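Local coordinates for pesticidal crystal protein Cry2Aa (Bacillus thuringiensis serovar kurstaki, PDB 1I5P) that promotes colloidosmotic lysis by binding to midgut epithelial cells of dipteran and lepidopteran larvae, acting as an insecticidal toxin, at residues 119-122 and 123-127; 152-155 and 156-160; 145-148 and 149-153. All coordinates share one frame; numbering follows the deposited sequence.

Contact 1 of 3, residues 119-122 and 123-127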
ATOM      1  N   GLY A 119     -23.829  19.377   5.673  1.00 20.66           N
ATOM      2  CA  GLY A 119     -23.397  20.147   6.827  1.00 21.32           C
ATOM      3  C   GLY A 119     -21.892  20.194   6.997  1.00 22.34           C
ATOM      4  O   GLY A 119     -21.316  21.235   7.335  1.00 21.20           O
ATOM      5  N   LEU A 120     -21.257  19.050   6.770  1.00 20.85           N
ATOM      6  CA  LEU A 120     -19.813  18.929   6.878  1.00 20.64           C
ATOM      7  C   LEU A 120     -19.177  19.903   5.885  1.00 20.78           C
ATOM      8  O   LEU A 120     -18.319  20.714   6.245  1.00 19.99           O
ATOM      9  CB  LEU A 120     -19.405  17.488   6.560  1.00 20.72           C
ATOM     10  CG  LEU A 120     -18.094  16.938   7.113  1.00 21.99           C
ATOM     11  CD1 LEU A 120     -17.993  17.212   8.611  1.00 21.16           C
ATOM     12  CD2 LEU A 120     -18.029  15.441   6.846  1.00 21.89           C
ATOM     13  N   GLN A 121     -19.613  19.820   4.633  1.00 19.70           N
ATOM     14  CA  GLN A 121     -19.112  20.699   3.581  1.00 20.58           C
ATOM     15  C   GLN A 121     -19.275  22.169   3.976  1.00 20.13           C
ATOM     16  O   GLN A 121     -18.340  22.955   3.861  1.00 18.96           O
ATOM     17  CB  GLN A 121     -19.865  20.417   2.275  1.00 20.39           C
ATOM     18  CG  GLN A 121     -19.556  21.360   1.122  1.00 27.91           C
ATOM     19  CD  GLN A 121     -20.273  22.692   1.234  1.00 28.52           C
ATOM     20  OE1 GLN A 121     -21.486  22.744   1.440  1.00 30.21           O
ATOM     21  NE2 GLN A 121     -19.524  23.778   1.096  1.00 32.14           N
ATOM     22  N   ALA A 122     -20.464  22.529   4.452  1.00 19.87           N
ATOM     23  CA  ALA A 122     -20.751  23.906   4.848  1.00 19.32           C
ATOM     24  C   ALA A 122     -19.916  24.385   6.030  1.00 18.36           C
ATOM     25  O   ALA A 122     -19.272  25.432   5.970  1.00 17.84           O
ATOM     26  CB  ALA A 122     -22.233  24.054   5.179  1.00 19.52           C
ATOM     27  N   ASN A 123     -19.951  23.619   7.113  1.00 18.95           N
ATOM     28  CA  ASN A 123     -19.217  23.958   8.319  1.00 17.48           C
ATOM     29  C   ASN A 123     -17.726  24.148   8.053  1.00 19.09           C
ATOM     30  O   ASN A 123     -17.115  25.086   8.559  1.00 19.04           O
ATOM     31  CB  ASN A 123     -19.421  22.863   9.364  1.00 18.20           C
ATOM     32  CG  ASN A 123     -20.859  22.773   9.836  1.00 20.14           C
ATOM     33  OD1 ASN A 123     -21.238  21.820  10.512  1.00 20.02           O
ATOM     34  ND2 ASN A 123     -21.667  23.775   9.488  1.00 17.98           N
ATOM     35  N   ILE A 124     -17.145  23.250   7.267  1.00 18.67           N
ATOM     36  CA  ILE A 124     -15.727  23.329   6.944  1.00 17.94           C
ATOM     37  C   ILE A 124     -15.411  24.556   6.098  1.00 17.27           C
ATOM     38  O   ILE A 124     -14.383  25.205   6.303  1.00 13.73           O
ATOM     39  CB  ILE A 124     -15.248  22.075   6.185  1.00 17.47           C
ATOM     40  CG1 ILE A 124     -15.324  20.852   7.109  1.00 18.49           C
ATOM     41  CG2 ILE A 124     -13.833  22.290   5.674  1.00 16.24           C
ATOM     42  CD1 ILE A 124     -14.985  19.537   6.428  1.00 13.01           C
ATOM     43  N   ARG A 125     -16.280  24.866   5.139  1.00 17.99           N
ATOM     44  CA  ARG A 125     -16.063  26.031   4.293  1.00 20.61           C
ATOM     45  C   ARG A 125     -16.139  27.280   5.165  1.00 21.48           C
ATOM     46  O   ARG A 125     -15.342  28.205   5.012  1.00 18.51           O
ATOM     47  CB  ARG A 125     -17.122  26.115   3.190  1.00 22.80           C
ATOM     48  CG  ARG A 125     -17.021  27.387   2.335  1.00 26.39           C
ATOM     49  CD  ARG A 125     -18.232  27.530   1.431  1.00 30.71           C
ATOM     50  NE  ARG A 125     -19.455  27.227   2.165  1.00 38.18           N
ATOM     51  CZ  ARG A 125     -19.977  27.984   3.127  1.00 40.33           C
ATOM     52  NH1 ARG A 125     -19.399  29.127   3.490  1.00 41.30           N
ATOM     53  NH2 ARG A 125     -21.070  27.575   3.751  1.00 40.20           N
ATOM     54  N   GLU A 126     -17.105  27.294   6.080  1.00 22.21           N
ATOM     55  CA  GLU A 126     -17.296  28.421   6.988  1.00 23.43           C
ATOM     56  C   GLU A 126     -16.050  28.654   7.835  1.00 22.37           C
ATOM     57  O   GLU A 126     -15.616  29.796   8.010  1.00 22.47           O
ATOM     58  CB  GLU A 126     -18.508  28.166   7.893  1.00 25.73           C
ATOM     59  CG  GLU A 126     -19.844  28.293   7.168  1.00 32.17           C
ATOM     60  CD  GLU A 126     -20.999  27.625   7.907  1.00 36.30           C
ATOM     61  OE1 GLU A 126     -20.751  26.944   8.926  1.00 38.07           O
ATOM     62  OE2 GLU A 126     -22.156  27.772   7.457  1.00 37.18           O
ATOM     63  N   PHE A 127     -15.475  27.572   8.356  1.00 19.28           N
ATOM     64  CA  PHE A 127     -14.274  27.674   9.175  1.00 19.38           C
ATOM     65  C   PHE A 127     -13.110  28.265   8.391  1.00 20.14           C
ATOM     66  O   PHE A 127     -12.488  29.233   8.830  1.00 22.22           O
ATOM     67  CB  PHE A 127     -13.849  26.307   9.713  1.00 18.57           C
ATOM     68  CG  PHE A 127     -12.498  26.325  10.377  1.00 17.99           C
ATOM     69  CD1 PHE A 127     -12.337  26.890  11.638  1.00 17.80           C
ATOM     70  CD2 PHE A 127     -11.371  25.846   9.709  1.00 16.59           C
ATOM     71  CE1 PHE A 127     -11.076  26.984  12.229  1.00 18.85           C
ATOM     72  CE2 PHE A 127     -10.103  25.937  10.290  1.00 16.25           C
ATOM     73  CZ  PHE A 127      -9.959  26.509  11.554  1.00 17.35           C
TER
HETATM   74  O   HOH W   1     -20.481  25.649  -0.585  1.00 24.79           O
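Residues 119-127 form consecutive turns of helix 107-135, in the helical bundle of this delta-endotoxin. The i to i+4 ladder runs from N123 N to G119 O (2.8 Å, 170° at the hydrogen) through to E126 N on A122 O (2.9 Å). On the buried side L120 and I124 lie alongside one another, pointing the same way, with L120 CG meeting I124 CD1 at 4.1 Å. On another side Q121 and R125 cross, their amide and guanidinium planes 41° apart. Q121 NE2 stands near the guanidinium plane, at its edge, 3.6 Å from R125 NE; both are donors, and a water accepts weakly from each, 2.7 Å from Q121 NE2. The bend at chi3 of R125 (44°) folds the guanidinium back until A122 O sits over one of its faces, offset toward the rim. N123 ND2 reaches E126 OE1 in a weak bond of 3.3 Å, while N123 OD1 is held by R160 NE. Around these turns, W78 of helix 74-81 donates to Q121 O and packs on I124 and R125, M183 of helix 170-193 touches L120 and I124, and helix 145-160 brings L156 against N123.

Contact 2 of 3, residues 152-155 and 156-160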
ATOM      1  N   THR A 152     -15.740  25.994  17.590  1.00 22.12           N
ATOM      2  CA  THR A 152     -17.017  25.675  16.969  1.00 23.14           C
ATOM      3  C   THR A 152     -16.864  24.534  15.960  1.00 22.04           C
ATOM      4  O   THR A 152     -17.643  23.576  15.966  1.00 20.38           O
ATOM      5  CB  THR A 152     -17.594  26.912  16.249  1.00 23.90           C
ATOM      6  OG1 THR A 152     -17.713  27.990  17.182  1.00 26.96           O
ATOM      7  CG2 THR A 152     -18.969  26.604  15.666  1.00 26.74           C
ATOM      8  N   MET A 153     -15.856  24.643  15.101  1.00 19.34           N
ATOM      9  CA  MET A 153     -15.599  23.629  14.083  1.00 19.55           C
ATOM     10  C   MET A 153     -15.312  22.276  14.729  1.00 19.47           C
ATOM     11  O   MET A 153     -15.819  21.245  14.280  1.00 17.65           O
ATOM     12  CB  MET A 153     -14.409  24.055  13.214  1.00 20.77           C
ATOM     13  CG  MET A 153     -14.094  23.117  12.055  1.00 20.48           C
ATOM     14  SD  MET A 153     -15.391  23.058  10.802  1.00 24.47           S
ATOM     15  CE  MET A 153     -16.222  21.518  11.204  1.00 25.84           C
ATOM     16  N   GLN A 154     -14.504  22.291  15.787  1.00 18.05           N
ATOM     17  CA  GLN A 154     -14.139  21.069  16.492  1.00 19.90           C
ATOM     18  C   GLN A 154     -15.367  20.339  16.999  1.00 21.57           C
ATOM     19  O   GLN A 154     -15.497  19.123  16.825  1.00 20.46           O
ATOM     20  CB  GLN A 154     -13.211  21.386  17.672  1.00 21.00           C
ATOM     21  CG  GLN A 154     -13.073  20.259  18.708  1.00 21.06           C
ATOM     22  CD  GLN A 154     -12.296  19.037  18.215  1.00 22.56           C
ATOM     23  OE1 GLN A 154     -12.145  18.051  18.943  1.00 25.93           O
ATOM     24  NE2 GLN A 154     -11.795  19.100  16.986  1.00 17.64           N
ATOM     25  N   GLN A 155     -16.266  21.084  17.633  1.00 20.79           N
ATOM     26  CA  GLN A 155     -17.478  20.493  18.174  1.00 20.96           C
ATOM     27  C   GLN A 155     -18.367  20.003  17.040  1.00 19.88           C
ATOM     28  O   GLN A 155     -19.026  18.974  17.163  1.00 19.98           O
ATOM     29  CB  GLN A 155     -18.224  21.511  19.034  1.00 21.22           C
ATOM     30  CG  GLN A 155     -19.438  20.938  19.745  1.00 22.96           C
ATOM     31  CD  GLN A 155     -19.098  19.715  20.570  1.00 23.62           C
ATOM     32  OE1 GLN A 155     -18.228  19.764  21.439  1.00 26.79           O
ATOM     33  NE2 GLN A 155     -19.783  18.607  20.301  1.00 24.07           N
ATOM     34  N   LEU A 156     -18.380  20.738  15.932  1.00 19.21           N
ATOM     35  CA  LEU A 156     -19.189  20.338  14.789  1.00 19.73           C
ATOM     36  C   LEU A 156     -18.673  19.024  14.202  1.00 20.75           C
ATOM     37  O   LEU A 156     -19.457  18.193  13.751  1.00 21.00           O
ATOM     38  CB  LEU A 156     -19.191  21.444  13.727  1.00 20.14           C
ATOM     39  CG  LEU A 156     -20.050  22.657  14.104  1.00 21.56           C
ATOM     40  CD1 LEU A 156     -19.826  23.790  13.121  1.00 18.46           C
ATOM     41  CD2 LEU A 156     -21.523  22.247  14.134  1.00 17.92           C
ATOM     42  N   PHE A 157     -17.356  18.836  14.215  1.00 20.21           N
ATOM     43  CA  PHE A 157     -16.763  17.603  13.701  1.00 20.30           C
ATOM     44  C   PHE A 157     -17.209  16.428  14.574  1.00 19.94           C
ATOM     45  O   PHE A 157     -17.563  15.358  14.073  1.00 19.14           O
ATOM     46  CB  PHE A 157     -15.233  17.696  13.720  1.00 16.81           C
ATOM     47  CG  PHE A 157     -14.631  18.163  12.421  1.00 15.44           C
ATOM     48  CD1 PHE A 157     -13.684  19.184  12.408  1.00 15.55           C
ATOM     49  CD2 PHE A 157     -14.972  17.551  11.218  1.00 13.77           C
ATOM     50  CE1 PHE A 157     -13.078  19.590  11.216  1.00 14.79           C
ATOM     51  CE2 PHE A 157     -14.375  17.947  10.021  1.00 14.57           C
ATOM     52  CZ  PHE A 157     -13.423  18.969  10.020  1.00 13.87           C
ATOM     53  N   LEU A 158     -17.181  16.642  15.886  1.00 18.51           N
ATOM     54  CA  LEU A 158     -17.573  15.625  16.849  1.00 19.21           C
ATOM     55  C   LEU A 158     -19.049  15.250  16.726  1.00 19.14           C
ATOM     56  O   LEU A 158     -19.429  14.115  17.005  1.00 17.04           O
ATOM     57  CB  LEU A 158     -17.283  16.116  18.270  1.00 18.75           C
ATOM     58  CG  LEU A 158     -15.816  16.388  18.609  1.00 16.93           C
ATOM     59  CD1 LEU A 158     -15.707  16.875  20.049  1.00 16.24           C
ATOM     60  CD2 LEU A 158     -15.003  15.117  18.410  1.00 15.67           C
ATOM     61  N   ASN A 159     -19.877  16.204  16.307  1.00 20.44           N
ATOM     62  CA  ASN A 159     -21.307  15.954  16.155  1.00 22.25           C
ATOM     63  C   ASN A 159     -21.644  15.235  14.860  1.00 22.42           C
ATOM     64  O   ASN A 159     -22.625  14.498  14.793  1.00 23.19           O
ATOM     65  CB  ASN A 159     -22.100  17.260  16.182  1.00 22.61           C
ATOM     66  CG  ASN A 159     -22.057  17.943  17.527  1.00 22.58           C
ATOM     67  OD1 ASN A 159     -21.562  17.388  18.506  1.00 22.72           O
ATOM     68  ND2 ASN A 159     -22.589  19.157  17.585  1.00 23.94           N
ATOM     69  N   ARG A 160     -20.833  15.445  13.831  1.00 21.15           N
ATOM     70  CA  ARG A 160     -21.115  14.830  12.545  1.00 19.14           C
ATOM     71  C   ARG A 160     -20.484  13.468  12.252  1.00 18.43           C
ATOM     72  O   ARG A 160     -21.152  12.584  11.724  1.00 17.62           O
ATOM     73  CB  ARG A 160     -20.768  15.813  11.427  1.00 19.19           C
ATOM     74  CG  ARG A 160     -21.520  17.134  11.527  1.00 21.28           C
ATOM     75  CD  ARG A 160     -21.534  17.858  10.196  1.00 21.42           C
ATOM     76  NE  ARG A 160     -22.114  19.197  10.292  1.00 22.72           N
ATOM     77  CZ  ARG A 160     -23.416  19.467  10.271  1.00 24.80           C
ATOM     78  NH1 ARG A 160     -24.306  18.492  10.154  1.00 20.57           N
ATOM     79  NH2 ARG A 160     -23.828  20.722  10.358  1.00 24.01           N
TER
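The F157 ring carries the methyl of M153 on one face: CE stands 3.7 Å from the ring centroid and only 13° off the normal, a CH-pi contact over the middle of the ring. The sulfur approaches obliquely, with M153 SD 4.7 Å from the F157 centroid, which makes this a Met-aromatic pair as well. M153 starts with CG anti to the backbone N (chi1 -176°) and then bends at chi2 and chi3, and this hooked course carries the methyl forward along the helix and over the ring. The same CE also touches L156 CB at 3.9 Å. H184 of helix 170-193 stacks with F157, and F187 meets it at an inclined angle.

The other flat groups are the amides of Q155 and N159, turned 49° against each other. Q155 NE2 donates to N159 OD1 at 2.8 Å; the acceptor lies in the plane of the glutamine amide, whereas the donor stands above the carbonyl plane of the asparagine.

Both pairs are i to i+4 contacts on helix 145-160 of the toxin's helical bundle; M153 and F157 lie on the buried side, Q155 and N159 on an exposed one. The backbone repeats the same spacing, as in F157 N to M153 O (2.9 Å). Flanking these pairs, T152 CG2 lies beside L156 CD1 at 3.9 Å, the two side chains pointing the same way. The Q154 and L158 side chains cross, OE1 of Q154 3.9 Å from CD1 of L158, and Y215 of helix 202-232 touches both residues.

Contact 3 of 3, residues 145-148 and 149-153; sequences SITS and SVNTM
Hydroxyl-to-carbonyl contacts come first, for S149 and T152 each turn a side-chain oxygen back toward the preceding helical turn. T152 OG1 donates to S148 O at 2.9 Å, and T152 N donates to the same oxygen at 3.2 Å; the two arrive from opposite faces of the carbonyl plane, so one acceptor is gripped by two bonds from a single residue. In S149 the hydroxyl lies beside the backbone N (chi1 -61°), which brings OG to 2.7 Å from S145 O. Q130 OE1 of helix 107-135 is a second acceptor within reach of this hydroxyl.

A threonine hydroxyl bonded back to the carbonyl four residues earlier, as in T152, is familiar in alpha-helices, and here it occurs in the N-terminal part of helix 145-160, within the helical bundle.

Among the backbone bonds, V150 N meets I146 O at 2.7 Å and N151 N meets T147 O at 3.0 Å. S149 N makes a weak bond to I146 O.

Apolar packing joins the buried I146 and V150, whose CG2 atoms approach to 4.2 Å. V150 also packs against F127 of helix 107-135 and against F187 and V191 of helix 170-193, while I146 packs on F134.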
ATOM      1  N   SER A 145     -11.880  35.795  16.791  1.00 54.51           N
ATOM      2  CA  SER A 145     -12.722  34.621  16.685  1.00 52.45           C
ATOM      3  C   SER A 145     -12.092  33.408  16.022  1.00 49.43           C
ATOM      4  O   SER A 145     -12.789  32.431  15.763  1.00 51.54           O
ATOM      5  CB  SER A 145     -14.021  34.978  15.953  1.00 53.80           C
ATOM      6  OG  SER A 145     -14.823  35.866  16.719  1.00 54.73           O
ATOM      7  N   ILE A 146     -10.797  33.442  15.724  1.00 44.75           N
ATOM      8  CA  ILE A 146     -10.205  32.255  15.116  1.00 40.97           C
ATOM      9  C   ILE A 146     -10.295  31.131  16.137  1.00 39.51           C
ATOM     10  O   ILE A 146     -10.802  30.051  15.841  1.00 36.93           O
ATOM     11  CB  ILE A 146      -8.736  32.463  14.698  1.00 40.29           C
ATOM     12  CG1 ILE A 146      -8.696  33.131  13.317  1.00 38.95           C
ATOM     13  CG2 ILE A 146      -8.005  31.127  14.678  1.00 37.71           C
ATOM     14  CD1 ILE A 146      -7.386  32.945  12.565  1.00 39.33           C
ATOM     15  N   THR A 147      -9.804  31.395  17.343  1.00 38.50           N
ATOM     16  CA  THR A 147      -9.866  30.406  18.413  1.00 37.73           C
ATOM     17  C   THR A 147     -11.332  30.018  18.594  1.00 36.23           C
ATOM     18  O   THR A 147     -11.657  28.867  18.887  1.00 35.22           O
ATOM     19  CB  THR A 147      -9.326  30.986  19.742  1.00 38.74           C
ATOM     20  OG1 THR A 147      -7.903  31.140  19.653  1.00 37.04           O
ATOM     21  CG2 THR A 147      -9.665  30.063  20.909  1.00 38.85           C
ATOM     22  N   SER A 148     -12.208  31.000  18.406  1.00 34.21           N
ATOM     23  CA  SER A 148     -13.645  30.794  18.529  1.00 32.25           C
ATOM     24  C   SER A 148     -14.173  29.938  17.378  1.00 29.42           C
ATOM     25  O   SER A 148     -15.073  29.118  17.561  1.00 29.31           O
ATOM     26  CB  SER A 148     -14.361  32.145  18.542  1.00 33.56           C
ATOM     27  OG  SER A 148     -15.756  31.977  18.373  1.00 38.68           O
ATOM     28  N   SER A 149     -13.611  30.136  16.192  1.00 26.11           N
ATOM     29  CA  SER A 149     -14.018  29.377  15.019  1.00 25.64           C
ATOM     30  C   SER A 149     -13.492  27.950  15.144  1.00 23.69           C
ATOM     31  O   SER A 149     -14.112  27.003  14.661  1.00 23.30           O
ATOM     32  CB  SER A 149     -13.463  30.019  13.745  1.00 26.07           C
ATOM     33  OG  SER A 149     -13.943  31.343  13.582  1.00 27.62           O
ATOM     34  N   VAL A 150     -12.343  27.811  15.798  1.00 20.94           N
ATOM     35  CA  VAL A 150     -11.723  26.512  16.005  1.00 21.63           C
ATOM     36  C   VAL A 150     -12.583  25.686  16.953  1.00 22.27           C
ATOM     37  O   VAL A 150     -12.868  24.523  16.684  1.00 20.46           O
ATOM     38  CB  VAL A 150     -10.294  26.665  16.592  1.00 20.98           C
ATOM     39  CG1 VAL A 150      -9.774  25.321  17.092  1.00 17.70           C
ATOM     40  CG2 VAL A 150      -9.361  27.229  15.528  1.00 20.92           C
ATOM     41  N   ASN A 151     -13.000  26.295  18.057  1.00 23.10           N
ATOM     42  CA  ASN A 151     -13.833  25.607  19.040  1.00 25.47           C
ATOM     43  C   ASN A 151     -15.169  25.166  18.455  1.00 24.03           C
ATOM     44  O   ASN A 151     -15.677  24.097  18.785  1.00 25.99           O
ATOM     45  CB  ASN A 151     -14.085  26.507  20.254  1.00 27.60           C
ATOM     46  CG  ASN A 151     -12.849  26.697  21.104  1.00 28.40           C
ATOM     47  OD1 ASN A 151     -11.818  26.075  20.861  1.00 30.30           O
ATOM     48  ND2 ASN A 151     -12.948  27.551  22.114  1.00 30.91           N
ATOM     49  N   THR A 152     -15.740  25.994  17.590  1.00 22.12           N
ATOM     50  CA  THR A 152     -17.017  25.675  16.969  1.00 23.14           C
ATOM     51  C   THR A 152     -16.864  24.534  15.960  1.00 22.04           C
ATOM     52  O   THR A 152     -17.643  23.576  15.966  1.00 20.38           O
ATOM     53  CB  THR A 152     -17.594  26.912  16.249  1.00 23.90           C
ATOM     54  OG1 THR A 152     -17.713  27.990  17.182  1.00 26.96           O
ATOM     55  CG2 THR A 152     -18.969  26.604  15.666  1.00 26.74           C
ATOM     56  N   MET A 153     -15.856  24.643  15.101  1.00 19.34           N
ATOM     57  CA  MET A 153     -15.599  23.629  14.083  1.00 19.55           C
ATOM     58  C   MET A 153     -15.312  22.276  14.729  1.00 19.47           C
ATOM     59  O   MET A 153     -15.819  21.245  14.280  1.00 17.65           O
ATOM     60  CB  MET A 153     -14.409  24.055  13.214  1.00 20.77           C
ATOM     61  CG  MET A 153     -14.094  23.117  12.055  1.00 20.48           C
ATOM     62  SD  MET A 153     -15.391  23.058  10.802  1.00 24.47           S
ATOM     63  CE  MET A 153     -16.222  21.518  11.204  1.00 25.84           C
TER

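The three contacts lie within the N-terminal domain of the delta-endotoxin, on two helices consecutive in the chain. Contact 1 comes first, on helix 107-135; contact 3 lies earlier on helix 145-160, and contact 2 follows to its end, sharing T152 and M153 with it. Centres of contacts 1 and 2 lie about 10 Å apart, as do those of 2 and 3, with about 13 Å between 1 and 3. Between the two helices, N123 O packs against M153 SD at 3.5 Å, and F127 CD1 against S149 O at 3.5 Å. The side chains of these local contacts also form part of the interface between two consecutive helices of the bundle.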